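Local coordinates for protein pseudouridine synthase (Pyrococcus abyssi, PDB 2AUS) that probably converts uridine to pseudouridine in RNA, as Cbf5 of the TruB family, with a PUA domain of a kind that binds RNA, at residues 248-253 and 284-289; 296-301 and 318-323. All coordinates share one frame; numbering follows the deposited sequence.

Contact 1: 248-253 and 284-289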
ATOM      1  N   GLU A 248       1.303 -14.799 -31.181  1.00 40.58           N
ATOM      2  CA  GLU A 248       0.130 -15.335 -31.857  1.00 45.21           C
ATOM      3  C   GLU A 248      -0.482 -14.398 -32.898  1.00 46.05           C
ATOM      4  O   GLU A 248      -1.051 -14.854 -33.881  1.00 45.10           O
ATOM      5  CB  GLU A 248      -0.931 -15.723 -30.830  1.00 48.25           C
ATOM      6  CG  GLU A 248      -0.885 -17.197 -30.467  1.00 57.94           C
ATOM      7  CD  GLU A 248      -1.730 -17.536 -29.259  1.00 61.52           C
ATOM      8  OE1 GLU A 248      -2.845 -16.984 -29.137  1.00 61.35           O
ATOM      9  OE2 GLU A 248      -1.272 -18.368 -28.441  1.00 65.25           O
ATOM     10  N   HIS A 249      -0.374 -13.092 -32.688  1.00 46.83           N
ATOM     11  CA  HIS A 249      -0.937 -12.149 -33.644  1.00 47.55           C
ATOM     12  C   HIS A 249       0.077 -11.688 -34.687  1.00 46.86           C
ATOM     13  O   HIS A 249      -0.224 -10.824 -35.504  1.00 47.63           O
ATOM     14  CB  HIS A 249      -1.524 -10.934 -32.911  1.00 49.47           C
ATOM     15  CG  HIS A 249      -2.792 -11.234 -32.169  1.00 52.06           C
ATOM     16  ND1 HIS A 249      -3.417 -10.311 -31.358  1.00 52.88           N
ATOM     17  CD2 HIS A 249      -3.565 -12.346 -32.138  1.00 52.77           C
ATOM     18  CE1 HIS A 249      -4.521 -10.840 -30.862  1.00 51.61           C
ATOM     19  NE2 HIS A 249      -4.635 -12.073 -31.320  1.00 51.56           N
ATOM     20  N   LEU A 250       1.276 -12.262 -34.672  1.00 45.30           N
ATOM     21  CA  LEU A 250       2.292 -11.868 -35.641  1.00 43.83           C
ATOM     22  C   LEU A 250       2.379 -12.799 -36.836  1.00 41.82           C
ATOM     23  O   LEU A 250       2.052 -13.978 -36.745  1.00 42.46           O
ATOM     24  CB  LEU A 250       3.683 -11.829 -35.004  1.00 45.14           C
ATOM     25  CG  LEU A 250       4.008 -10.860 -33.874  1.00 46.07           C
ATOM     26  CD1 LEU A 250       5.492 -10.973 -33.571  1.00 45.65           C
ATOM     27  CD2 LEU A 250       3.641  -9.445 -34.269  1.00 45.27           C
ATOM     28  N   PRO A 251       2.814 -12.267 -37.988  1.00 41.41           N
ATOM     29  CA  PRO A 251       2.963 -13.063 -39.210  1.00 39.14           C
ATOM     30  C   PRO A 251       4.112 -14.030 -38.888  1.00 37.64           C
ATOM     31  O   PRO A 251       5.102 -13.634 -38.261  1.00 36.80           O
ATOM     32  CB  PRO A 251       3.394 -12.027 -40.250  1.00 41.35           C
ATOM     33  CG  PRO A 251       2.860 -10.735 -39.709  1.00 41.91           C
ATOM     34  CD  PRO A 251       3.139 -10.852 -38.244  1.00 41.02           C
ATOM     35  N   LYS A 252       4.004 -15.281 -39.305  1.00 36.16           N
ATOM     36  CA  LYS A 252       5.057 -16.233 -38.993  1.00 37.04           C
ATOM     37  C   LYS A 252       5.732 -16.871 -40.188  1.00 35.37           C
ATOM     38  O   LYS A 252       5.167 -16.928 -41.276  1.00 36.17           O
ATOM     39  CB  LYS A 252       4.493 -17.338 -38.099  1.00 36.56           C
ATOM     40  CG  LYS A 252       3.951 -16.826 -36.790  1.00 38.43           C
ATOM     41  CD  LYS A 252       3.199 -17.904 -36.041  1.00 39.00           C
ATOM     42  CE  LYS A 252       2.593 -17.340 -34.768  1.00 42.58           C
ATOM     43  NZ  LYS A 252       1.833 -18.377 -34.021  1.00 45.30           N
ATOM     44  N   ILE A 253       6.954 -17.347 -39.961  1.00 34.49           N
ATOM     45  CA  ILE A 253       7.733 -18.049 -40.976  1.00 34.10           C
ATOM     46  C   ILE A 253       8.252 -19.303 -40.280  1.00 33.61           C
ATOM     47  O   ILE A 253       8.959 -19.219 -39.278  1.00 35.50           O
ATOM     48  CB  ILE A 253       8.934 -17.209 -41.470  1.00 35.63           C
ATOM     49  CG1 ILE A 253       8.424 -15.917 -42.115  1.00 33.16           C
ATOM     50  CG2 ILE A 253       9.767 -18.024 -42.491  1.00 31.04           C
ATOM     51  CD1 ILE A 253       9.527 -14.953 -42.525  1.00 36.35           C
ATOM     52  N   GLY A 284       9.928  -5.093 -44.068  1.00 53.45           N
ATOM     53  CA  GLY A 284       9.771  -4.176 -42.957  1.00 52.29           C
ATOM     54  C   GLY A 284       8.913  -4.699 -41.817  1.00 53.28           C
ATOM     55  O   GLY A 284       9.036  -4.232 -40.683  1.00 52.63           O
ATOM     56  N   ASP A 285       8.044  -5.664 -42.105  1.00 51.96           N
ATOM     57  CA  ASP A 285       7.171  -6.219 -41.076  1.00 51.06           C
ATOM     58  C   ASP A 285       7.907  -7.020 -40.010  1.00 48.79           C
ATOM     59  O   ASP A 285       8.897  -7.698 -40.287  1.00 47.30           O
ATOM     60  CB  ASP A 285       6.107  -7.135 -41.693  1.00 53.83           C
ATOM     61  CG  ASP A 285       5.094  -6.385 -42.542  1.00 58.35           C
ATOM     62  OD1 ASP A 285       4.901  -5.168 -42.317  1.00 59.84           O
ATOM     63  OD2 ASP A 285       4.480  -7.027 -43.424  1.00 58.84           O
ATOM     64  N   LEU A 286       7.404  -6.932 -38.785  1.00 47.80           N
ATOM     65  CA  LEU A 286       7.951  -7.680 -37.663  1.00 45.97           C
ATOM     66  C   LEU A 286       7.379  -9.086 -37.833  1.00 45.49           C
ATOM     67  O   LEU A 286       6.163  -9.259 -37.937  1.00 44.70           O
ATOM     68  CB  LEU A 286       7.466  -7.080 -36.349  1.00 44.92           C
ATOM     69  CG  LEU A 286       7.753  -7.833 -35.048  1.00 46.48           C
ATOM     70  CD1 LEU A 286       9.252  -8.005 -34.847  1.00 43.53           C
ATOM     71  CD2 LEU A 286       7.135  -7.055 -33.888  1.00 47.89           C
ATOM     72  N   VAL A 287       8.251 -10.084 -37.895  1.00 43.16           N
ATOM     73  CA  VAL A 287       7.783 -11.449 -38.065  1.00 41.46           C
ATOM     74  C   VAL A 287       8.365 -12.359 -37.007  1.00 40.49           C
ATOM     75  O   VAL A 287       9.388 -12.052 -36.402  1.00 40.61           O
ATOM     76  CB  VAL A 287       8.156 -12.023 -39.453  1.00 41.36           C
ATOM     77  CG1 VAL A 287       7.541 -11.165 -40.550  1.00 43.51           C
ATOM     78  CG2 VAL A 287       9.681 -12.099 -39.610  1.00 40.02           C
ATOM     79  N   ALA A 288       7.695 -13.480 -36.780  1.00 39.05           N
ATOM     80  CA  ALA A 288       8.169 -14.452 -35.811  1.00 37.43           C
ATOM     81  C   ALA A 288       8.632 -15.676 -36.595  1.00 34.85           C
ATOM     82  O   ALA A 288       7.886 -16.204 -37.409  1.00 35.18           O
ATOM     83  CB  ALA A 288       7.046 -14.826 -34.848  1.00 35.49           C
ATOM     84  N   ILE A 289       9.869 -16.101 -36.358  1.00 34.33           N
ATOM     85  CA  ILE A 289      10.438 -17.269 -37.018  1.00 31.91           C
ATOM     86  C   ILE A 289      10.122 -18.459 -36.122  1.00 32.37           C
ATOM     87  O   ILE A 289      10.455 -18.452 -34.937  1.00 31.32           O
ATOM     88  CB  ILE A 289      11.955 -17.152 -37.146  1.00 34.75           C
ATOM     89  CG1 ILE A 289      12.313 -15.919 -37.993  1.00 34.46           C
ATOM     90  CG2 ILE A 289      12.519 -18.448 -37.720  1.00 29.14           C
ATOM     91  CD1 ILE A 289      13.792 -15.740 -38.193  1.00 34.84           C
TER
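Two parallel strands of the PUA domain meet here, the start of strand 252-255 lying beside strand 286-291. Two backbone hydrogen bonds fasten the pair, and both run to A288. A288 N donates almost straight to P251 O (3.0 Å, 169° at the hydrogen), nearly along the C=O axis. The carbonyl of A288 takes the N-H of I253 in the carbonyl plane, A288 O to I253 N 2.9 Å. K252, between them, thus lies level with A288, and a CA-H...O contact from K252 CA to A288 O (3.2 Å) adds to the grip. On the K252 and A288 face the lysine chain passes the alanine methyl with its CG and then runs outward, extended beyond CG. On the other face I253, its CG1 anti to the carbonyl carbon (chi1 -62°), brings CD1 obliquely to V287 CG2 at 4.1 Å; V318 packs on both, and L269 on I253. Ahead of the strand, buried L250 sends CD1 across L286, touching its CG, and also packs on L299. Further out, N278 bonds to K252 through both side chain and backbone, holding the far edge of strand 252-255, while G300 pairs with V287 on the next strand. Where the chain enters the strand, P251 CD rests 3.4 Å from L286 O.

Contact 2: 296-301 and 318-323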
ATOM      1  N   LEU A 296       8.908 -20.692 -30.857  1.00 31.02           N
ATOM      2  CA  LEU A 296       9.398 -19.414 -31.338  1.00 32.67           C
ATOM      3  C   LEU A 296      10.921 -19.459 -31.398  1.00 35.16           C
ATOM      4  O   LEU A 296      11.590 -19.710 -30.394  1.00 35.99           O
ATOM      5  CB  LEU A 296       8.961 -18.292 -30.402  1.00 31.26           C
ATOM      6  CG  LEU A 296       9.563 -16.908 -30.662  1.00 31.85           C
ATOM      7  CD1 LEU A 296       9.100 -16.387 -32.016  1.00 28.69           C
ATOM      8  CD2 LEU A 296       9.131 -15.952 -29.541  1.00 32.30           C
ATOM      9  N   VAL A 297      11.477 -19.219 -32.575  1.00 35.49           N
ATOM     10  CA  VAL A 297      12.928 -19.228 -32.704  1.00 35.07           C
ATOM     11  C   VAL A 297      13.489 -17.822 -32.490  1.00 36.02           C
ATOM     12  O   VAL A 297      14.419 -17.618 -31.705  1.00 34.29           O
ATOM     13  CB  VAL A 297      13.371 -19.689 -34.109  1.00 35.46           C
ATOM     14  CG1 VAL A 297      14.899 -19.678 -34.191  1.00 32.85           C
ATOM     15  CG2 VAL A 297      12.793 -21.080 -34.414  1.00 31.97           C
ATOM     16  N   ALA A 298      12.910 -16.858 -33.201  1.00 36.46           N
ATOM     17  CA  ALA A 298      13.390 -15.488 -33.135  1.00 36.98           C
ATOM     18  C   ALA A 298      12.404 -14.494 -33.722  1.00 36.27           C
ATOM     19  O   ALA A 298      11.508 -14.862 -34.471  1.00 36.99           O
ATOM     20  CB  ALA A 298      14.705 -15.393 -33.888  1.00 34.81           C
ATOM     21  N   LEU A 299      12.580 -13.227 -33.365  1.00 35.51           N
ATOM     22  CA  LEU A 299      11.752 -12.156 -33.882  1.00 37.34           C
ATOM     23  C   LEU A 299      12.649 -11.436 -34.871  1.00 39.26           C
ATOM     24  O   LEU A 299      13.863 -11.347 -34.663  1.00 40.21           O
ATOM     25  CB  LEU A 299      11.325 -11.196 -32.764  1.00 36.23           C
ATOM     26  CG  LEU A 299      10.223 -11.696 -31.831  1.00 37.69           C
ATOM     27  CD1 LEU A 299       9.896 -10.634 -30.777  1.00 36.76           C
ATOM     28  CD2 LEU A 299       8.977 -12.023 -32.653  1.00 34.70           C
ATOM     29  N   GLY A 300      12.072 -10.937 -35.954  1.00 40.06           N
ATOM     30  CA  GLY A 300      12.892 -10.245 -36.922  1.00 42.25           C
ATOM     31  C   GLY A 300      12.112  -9.359 -37.863  1.00 43.69           C
ATOM     32  O   GLY A 300      10.882  -9.301 -37.812  1.00 43.31           O
ATOM     33  N   LYS A 301      12.844  -8.666 -38.727  1.00 45.31           N
ATOM     34  CA  LYS A 301      12.248  -7.772 -39.703  1.00 46.88           C
ATOM     35  C   LYS A 301      12.323  -8.467 -41.048  1.00 45.98           C
ATOM     36  O   LYS A 301      13.395  -8.874 -41.481  1.00 47.11           O
ATOM     37  CB  LYS A 301      13.020  -6.450 -39.748  1.00 48.74           C
ATOM     38  CG  LYS A 301      12.363  -5.373 -40.599  1.00 53.27           C
ATOM     39  CD  LYS A 301      13.278  -4.152 -40.772  1.00 57.70           C
ATOM     40  CE  LYS A 301      13.606  -3.468 -39.441  1.00 60.36           C
ATOM     41  NZ  LYS A 301      12.411  -2.820 -38.805  1.00 62.99           N
ATOM     42  N   VAL A 318      14.938 -12.777 -43.596  1.00 46.63           N
ATOM     43  CA  VAL A 318      14.681 -12.022 -42.377  1.00 46.93           C
ATOM     44  C   VAL A 318      15.934 -11.564 -41.646  1.00 48.05           C
ATOM     45  O   VAL A 318      16.879 -12.335 -41.464  1.00 48.10           O
ATOM     46  CB  VAL A 318      13.854 -12.844 -41.359  1.00 45.55           C
ATOM     47  CG1 VAL A 318      13.593 -12.004 -40.112  1.00 42.73           C
ATOM     48  CG2 VAL A 318      12.543 -13.298 -41.984  1.00 43.79           C
ATOM     49  N   ASP A 319      15.929 -10.304 -41.225  1.00 48.36           N
ATOM     50  CA  ASP A 319      17.035  -9.760 -40.454  1.00 50.88           C
ATOM     51  C   ASP A 319      16.668  -9.988 -38.997  1.00 48.75           C
ATOM     52  O   ASP A 319      15.854  -9.262 -38.429  1.00 48.75           O
ATOM     53  CB  ASP A 319      17.220  -8.266 -40.721  1.00 56.66           C
ATOM     54  CG  ASP A 319      18.366  -7.990 -41.671  1.00 62.36           C
ATOM     55  OD1 ASP A 319      19.461  -8.554 -41.452  1.00 67.76           O
ATOM     56  OD2 ASP A 319      18.184  -7.208 -42.629  1.00 66.02           O
ATOM     57  N   VAL A 320      17.262 -11.015 -38.402  1.00 47.91           N
ATOM     58  CA  VAL A 320      16.977 -11.372 -37.019  1.00 46.74           C
ATOM     59  C   VAL A 320      17.400 -10.298 -36.027  1.00 47.41           C
ATOM     60  O   VAL A 320      18.554  -9.874 -36.008  1.00 48.51           O
ATOM     61  CB  VAL A 320      17.652 -12.714 -36.664  1.00 44.89           C
ATOM     62  CG1 VAL A 320      17.389 -13.065 -35.210  1.00 42.77           C
ATOM     63  CG2 VAL A 320      17.128 -13.813 -37.585  1.00 43.27           C
ATOM     64  N   GLU A 321      16.458  -9.867 -35.195  1.00 47.79           N
ATOM     65  CA  GLU A 321      16.727  -8.833 -34.207  1.00 48.43           C
ATOM     66  C   GLU A 321      16.902  -9.416 -32.813  1.00 48.43           C
ATOM     67  O   GLU A 321      17.621  -8.856 -31.988  1.00 48.95           O
ATOM     68  CB  GLU A 321      15.594  -7.807 -34.199  1.00 51.50           C
ATOM     69  CG  GLU A 321      15.294  -7.243 -35.574  1.00 58.68           C
ATOM     70  CD  GLU A 321      14.274  -6.121 -35.540  1.00 64.11           C
ATOM     71  OE1 GLU A 321      13.194  -6.312 -34.937  1.00 65.77           O
ATOM     72  OE2 GLU A 321      14.554  -5.051 -36.129  1.00 66.20           O
ATOM     73  N   LYS A 322      16.240 -10.538 -32.548  1.00 46.40           N
ATOM     74  CA  LYS A 322      16.347 -11.182 -31.247  1.00 44.89           C
ATOM     75  C   LYS A 322      16.109 -12.687 -31.356  1.00 43.16           C
ATOM     76  O   LYS A 322      15.114 -13.123 -31.937  1.00 40.29           O
ATOM     77  CB  LYS A 322      15.348 -10.563 -30.261  1.00 45.52           C
ATOM     78  CG  LYS A 322      15.250 -11.301 -28.927  1.00 48.64           C
ATOM     79  CD  LYS A 322      16.568 -11.294 -28.157  1.00 49.28           C
ATOM     80  CE  LYS A 322      16.470 -12.162 -26.911  1.00 48.66           C
ATOM     81  NZ  LYS A 322      17.752 -12.204 -26.162  1.00 48.80           N
ATOM     82  N   VAL A 323      17.038 -13.466 -30.802  1.00 40.42           N
ATOM     83  CA  VAL A 323      16.960 -14.921 -30.817  1.00 40.86           C
ATOM     84  C   VAL A 323      16.501 -15.417 -29.452  1.00 41.09           C
ATOM     85  O   VAL A 323      17.000 -14.963 -28.428  1.00 41.59           O
ATOM     86  CB  VAL A 323      18.339 -15.558 -31.132  1.00 42.49           C
ATOM     87  CG1 VAL A 323      18.250 -17.068 -31.020  1.00 42.42           C
ATOM     88  CG2 VAL A 323      18.788 -15.170 -32.532  1.00 40.84           C
TER
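A classic beta bulge interrupts the antiparallel pairing of strands 296-302 and 316-323 in the PUA domain. E321 and K322 both face L299, so the register slips by one residue between the L299-K322 and G300-V320 pairs. L299 O is gripped by two N-H groups, from E321 N at 3.0 Å and K322 N at 3.3 Å, both in the carbonyl plane, while L299 N donates a hydrogen bond to K322 O. Beyond the bulge K301 and D319 form a hydrogen-bonded pair. There D319 N meets K301 O in plane, whereas K301 N reaches D319 O from above the carbonyl plane, 39° out of it. V318 CG1, anti to its own backbone N (chi1 -179°), occupies the place beside G300 CA where a side chain would stand, 3.7 Å from that CA. On the A298 and V320 face A298 CB presses on K322 O at 3.0 Å and meets V320 CG1 at 3.8 Å, with V263 of helix 257-264 covering both residues. K301 bends at its last two torsions and crosses E321 obliquely; K301 NZ stays 4.1 Å from E321 OE2, too far for a salt bridge, though the opposite charges probably attract. A bulge of this kind, two residues opposite one, accentuates the twist of an antiparallel pair and suits the strongly curved, barrel-like sheet of the PUA fold.

In the fold
The chain completes contact 1 before reaching contact 2, and their centres lie about 9 Å apart in one mixed sheet of the PUA domain. Strands 286-291 and 296-302 follow each other in sequence and are neighbours in the sheet, so the order 252-255, 286-291, 296-302, 316-323 runs through both contacts. Probable backbone hydrogen bonds from V297 N to I289 O and from V287 N to G300 O join them. The sheet also curls: I253 CD1 touches V318 CG2 at 3.5 Å although two strands separate them in that order. Both contacts therefore build the same barrel-like core, one through a parallel strand pair, the other through an antiparallel pair.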